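PDB 6CMK: AztD protein from Citrobacter koseri, which acts as a periplasmic zinc chaperone, binding zinc and transferring one ion directly to the solute-binding protein AztC of the AztABCD transport system. Local coordinates for the interface of chains A and B. Coordinates in Å, arbitrary orientation; residue numbers count along the deposited sequence, not the author numbering. Chains: chain A/B, AztD protein.

Contact 1: the interface of chains A and B. Residues chain A 126, 169, 192, 216, 260-261; chain B 100-102, 104.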
loop_
_atom_site.group_PDB
_atom_site.type_symbol
_atom_site.label_atom_id
_atom_site.label_comp_id
_atom_site.label_asym_id
_atom_site.label_seq_id
_atom_site.Cartn_x
_atom_site.Cartn_y
_atom_site.Cartn_z
ATOM N N HIS A 126 8.494 0.148 19.305
ATOM C CA HIS A 126 8.400 1.566 19.004
ATOM C C HIS A 126 9.272 2.413 19.924
ATOM O O HIS A 126 9.251 2.264 21.151
ATOM C CB HIS A 126 6.936 1.994 19.069
ATOM C CG HIS A 126 6.180 1.631 17.832
ATOM N ND1 HIS A 126 6.239 2.390 16.684
ATOM C CD2 HIS A 126 5.428 0.547 17.531
ATOM C CE1 HIS A 126 5.521 1.808 15.740
ATOM N NE2 HIS A 126 5.019 0.688 16.227
ATOM N N HIS A 169 1.866 -5.177 21.357
ATOM C CA HIS A 169 2.537 -4.303 20.394
ATOM C C HIS A 169 1.896 -2.938 20.536
ATOM O O HIS A 169 0.858 -2.660 19.928
ATOM C CB HIS A 169 2.439 -4.820 18.960
ATOM C CG HIS A 169 3.130 -3.938 17.960
ATOM N ND1 HIS A 169 4.502 -3.913 17.802
ATOM C CD2 HIS A 169 2.638 -3.022 17.093
ATOM C CE1 HIS A 169 4.820 -3.033 16.868
ATOM N NE2 HIS A 169 3.707 -2.475 16.425
ATOM N N ARG A 192 -4.573 -5.835 18.767
ATOM C CA ARG A 192 -4.131 -4.454 18.830
ATOM C C ARG A 192 -4.687 -3.798 20.095
ATOM O O ARG A 192 -5.745 -4.183 20.602
ATOM C CB ARG A 192 -4.566 -3.668 17.591
ATOM C CG ARG A 192 -3.703 -3.910 16.348
ATOM C CD ARG A 192 -4.314 -3.272 15.098
ATOM N NE ARG A 192 -5.700 -3.694 14.907
ATOM C CZ ARG A 192 -6.607 -3.033 14.186
ATOM N NH1 ARG A 192 -6.300 -1.892 13.571
ATOM N NH2 ARG A 192 -7.836 -3.517 14.087
ATOM N N HIS A 216 -2.732 2.267 16.620
ATOM C CA HIS A 216 -1.384 2.139 16.086
ATOM C C HIS A 216 -1.103 3.334 15.193
ATOM O O HIS A 216 -1.945 3.712 14.370
ATOM C CB HIS A 216 -1.189 0.860 15.265
ATOM C CG HIS A 216 0.239 0.631 14.876
ATOM N ND1 HIS A 216 0.837 1.308 13.837
ATOM C CD2 HIS A 216 1.204 -0.140 15.430
ATOM C CE1 HIS A 216 2.101 0.937 13.743
ATOM N NE2 HIS A 216 2.348 0.062 14.702
ATOM N N SER A 260 -3.000 4.328 10.205
ATOM C CA SER A 260 -2.309 3.416 11.102
ATOM C C SER A 260 -0.807 3.675 11.176
ATOM O O SER A 260 -0.094 2.909 11.834
ATOM C CB SER A 260 -2.564 1.955 10.660
ATOM O OG SER A 260 -2.399 1.831 9.257
ATOM N N THR A 261 -0.306 4.717 10.523
ATOM C CA THR A 261 1.093 5.095 10.614
ATOM C C THR A 261 1.196 6.591 10.347
ATOM O O THR A 261 0.470 7.119 9.507
ATOM C CB THR A 261 1.947 4.281 9.627
ATOM O OG1 THR A 261 3.329 4.536 9.874
ATOM C CG2 THR A 261 1.639 4.628 8.187
ATOM N N ASP B 100 -1.572 -1.855 7.875
ATOM C CA ASP B 100 -0.392 -1.134 7.391
ATOM C C ASP B 100 0.221 -0.363 8.554
ATOM O O ASP B 100 -0.282 0.693 8.940
ATOM C CB ASP B 100 -0.797 -0.194 6.260
ATOM C CG ASP B 100 0.378 0.558 5.651
ATOM O OD1 ASP B 100 1.500 0.473 6.185
ATOM O OD2 ASP B 100 0.159 1.240 4.619
ATOM N N HIS B 101 1.331 -0.867 9.096
ATOM C CA HIS B 101 1.950 -0.285 10.280
ATOM C C HIS B 101 3.310 0.347 9.979
ATOM O O HIS B 101 4.194 0.387 10.839
ATOM C CB HIS B 101 2.041 -1.342 11.376
ATOM C CG HIS B 101 0.720 -1.599 12.039
ATOM N ND1 HIS B 101 0.544 -2.536 13.032
ATOM C CD2 HIS B 101 -0.489 -1.017 11.853
ATOM C CE1 HIS B 101 -0.719 -2.526 13.427
ATOM N NE2 HIS B 101 -1.367 -1.612 12.725
ATOM N N GLY B 102 3.468 0.873 8.769
ATOM C CA GLY B 102 4.648 1.638 8.417
ATOM C C GLY B 102 5.846 0.769 8.109
ATOM O O GLY B 102 6.041 0.356 6.965
ATOM N N HIS B 104 6.243 -2.220 9.262
ATOM C CA HIS B 104 5.817 -3.608 9.250
ATOM C C HIS B 104 4.335 -3.659 8.918
ATOM O O HIS B 104 3.644 -2.638 8.901
ATOM C CB HIS B 104 6.091 -4.291 10.592
ATOM C CG HIS B 104 5.456 -3.599 11.759
ATOM N ND1 HIS B 104 5.886 -2.375 12.220
ATOM C CD2 HIS B 104 4.421 -3.959 12.555
ATOM C CE1 HIS B 104 5.145 -2.009 13.250
ATOM N NE2 HIS B 104 4.249 -2.954 13.475
HETATM O O HOH W 1 -3.952 -0.759 12.631
HETATM O O HOH W 2 -3.925 -0.172 7.827
#

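Contact 2: the interface of chains A and B. Residues chain A 318-319, 341, 343; chain B 267-268, 308, 310.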
loop_
_atom_site.group_PDB
_atom_site.type_symbol
_atom_site.label_atom_id
_atom_site.label_comp_id
_atom_site.label_asym_id
_atom_site.label_seq_id
_atom_site.Cartn_x
_atom_site.Cartn_y
_atom_site.Cartn_z
ATOM N N GLU A 318 5.510 2.780 -4.783
ATOM C CA GLU A 318 5.950 1.474 -5.272
ATOM C C GLU A 318 6.342 1.494 -6.740
ATOM O O GLU A 318 7.089 0.601 -7.178
ATOM C CB GLU A 318 4.853 0.444 -5.027
ATOM C CG GLU A 318 3.578 0.747 -5.761
ATOM C CD GLU A 318 2.503 -0.289 -5.534
ATOM O OE1 GLU A 318 1.302 0.073 -5.657
ATOM O OE2 GLU A 318 2.855 -1.464 -5.264
ATOM N N ASP A 319 5.890 2.494 -7.494
ATOM C CA ASP A 319 6.285 2.680 -8.881
ATOM C C ASP A 319 7.737 3.102 -9.026
ATOM O O ASP A 319 8.218 3.206 -10.160
ATOM C CB ASP A 319 5.372 3.702 -9.580
ATOM C CG ASP A 319 5.191 4.999 -8.789
ATOM O OD1 ASP A 319 6.059 5.325 -7.956
ATOM O OD2 ASP A 319 4.176 5.705 -9.008
ATOM N N PRO A 341 10.568 -0.366 -9.993
ATOM C CA PRO A 341 9.414 -0.592 -9.123
ATOM C C PRO A 341 9.724 -1.576 -8.004
ATOM O O PRO A 341 10.468 -2.546 -8.173
ATOM C CB PRO A 341 8.349 -1.151 -10.078
ATOM C CG PRO A 341 8.811 -0.744 -11.442
ATOM C CD PRO A 341 10.299 -0.782 -11.378
ATOM N N SER A 343 6.984 -3.320 -5.839
ATOM C CA SER A 343 5.591 -3.534 -5.475
ATOM C C SER A 343 5.436 -3.753 -3.976
ATOM O O SER A 343 6.256 -4.409 -3.331
ATOM C CB SER A 343 5.027 -4.753 -6.205
ATOM O OG SER A 343 3.696 -4.966 -5.797
ATOM N N GLY B 267 2.055 -2.700 -9.371
ATOM C CA GLY B 267 3.168 -1.988 -8.773
ATOM C C GLY B 267 3.741 -0.895 -9.637
ATOM O O GLY B 267 4.512 -0.056 -9.172
ATOM N N MET B 268 3.348 -0.892 -10.899
ATOM C CA MET B 268 3.773 0.063 -11.900
ATOM C C MET B 268 2.510 0.446 -12.658
ATOM O O MET B 268 1.613 -0.385 -12.808
ATOM C CB MET B 268 4.831 -0.608 -12.795
ATOM C CG MET B 268 5.398 0.167 -13.954
ATOM S SD MET B 268 6.786 -0.812 -14.602
ATOM C CE MET B 268 5.970 -1.937 -15.726
ATOM N N VAL B 308 3.330 -8.931 -7.862
ATOM C CA VAL B 308 4.535 -8.970 -7.042
ATOM C C VAL B 308 5.756 -8.504 -7.827
ATOM O O VAL B 308 6.560 -7.709 -7.333
ATOM C CB VAL B 308 4.724 -10.400 -6.484
ATOM C CG1 VAL B 308 6.022 -10.503 -5.686
ATOM C CG2 VAL B 308 3.549 -10.804 -5.618
ATOM N N ALA B 310 6.497 -6.348 -10.642
ATOM C CA ALA B 310 5.785 -5.338 -11.415
ATOM C C ALA B 310 6.237 -5.235 -12.865
ATOM O O ALA B 310 5.493 -4.689 -13.683
ATOM C CB ALA B 310 5.949 -3.964 -10.760
HETATM O O HOH W 3 7.885 -5.305 -8.051
#

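Contact 1: the interface of chains A and B
The loop that follows strand 96-100 of chain B, carrying B:His101, B:Gly102 and B:His104, enters the zinc site 1 pocket of chain A, which is built from A:His126 on strand 124-130 and the loop residues A:His169 and A:His216. AztD is a beta-propeller protein, and here site 2 histidines of one copy meet site 1 histidines of the other. AztD is a monomer, so this meeting may belong to the crystal.

B:His101 lies flat over one face of A:His216, the planes 6° apart and the centroids 3.5 Å from each other. Its chi1 of -76°, with CG anti to the carbonyl carbon, swings the ring over A:His216; its CB lies 3.3 Å from CE1 of A:His216. A second-shell bond fixes the rotation of A:His216: its ND1 donates to the carbonyl O of A:Ser260 at 2.7 Å, nearly straight and in the ring plane. On the B:His101 ring, NE2 meets a water in plane at 2.7 Å, and the same water reaches the guanidinium NH1 of A:Arg192.

B:His104 comes tip to tip with A:His169, the rings edge-to-face at 81°. Their NE2 atoms stand 3.0 Å apart, and a hydrogen bond is possible only if neither is engaged by zinc. NE2 of A:His126, A:His169 and A:His216 converge as zinc site 1 ligands, and the tip of B:His104 comes up beside this cluster, where a bound zinc would probably disfavour a protonated B:His104.

Beside the stack, the hydroxyl OG of A:Ser260 points to the carbonyl O of B:Asp100, although the modelled separation is too short to trust. A second water links that OG to the backbone N of B:Asp100.

Contact 2: the interface of chains A and B
With CG between the backbone N and the carbonyl carbon (chi1 62°) and the chain extended beyond it, A:Glu318 brings its carboxylate to B:Gly267, while B:Met268, its CG anti to the backbone N (chi1 178°), runs on extended to carry SD to A:Pro341, the later bend at chi3 only turning the terminal methyl CE. These groups lie on loops of two beta-propeller chains, and their meeting illustrates an interface made by shape and water, without a direct polar bond between the residues described. Because AztD is a monomer, it may reflect crystal packing.

A:Pro341 supplies the apolar centre. Its ring atom CG touches the thioether SD of B:Met268 at 3.8 Å, the two side chains crossing at a slant. The neighbouring ring atom CB meets the methyl CB of B:Ala310, also at 3.8 Å, so adjacent corners of one proline ring bear on different residues of chain B.

Alongside this packing, B:Gly267 passes close to A:Glu318 and A:Asp319. A:Glu318 lays its carboxylate carbon CD 3.7 Å from the glycine CA, a contact made without any side chain on the B side. The carbonyl O of B:Gly267 lies 3.3 Å from CA of A:Asp319, a contact of van der Waals kind.

At the other end, CB of A:Ser343 rests 3.5 Å from the carbonyl O of B:Val308. The polar backbone groups here are joined by a water that bonds to three of them. The backbone N of B:Ala310 reaches it nearly straight, 169° at the hydrogen, and the backbone N of A:Ser343 comes from the opposite chain. The third partner is the carbonyl O of B:Val308, 2.8 Å from the water oxygen.

Contact 1 and contact 2 are separate patches of one interface between two copies of AztD, the centres of their C-alpha atoms about 22 Å apart. They have no residue in common, and the interface as a whole is not an exact two-fold, so each chain contributes different surfaces. Contact 1 brings zinc-binding histidines of both copies together, whereas contact 2 joins loops that carry none of the zinc-binding histidines and could help set how the propellers lie against each other. Since the protein is a monomer, the pairing of sites may be a packing feature and does not by itself show the route to AztC.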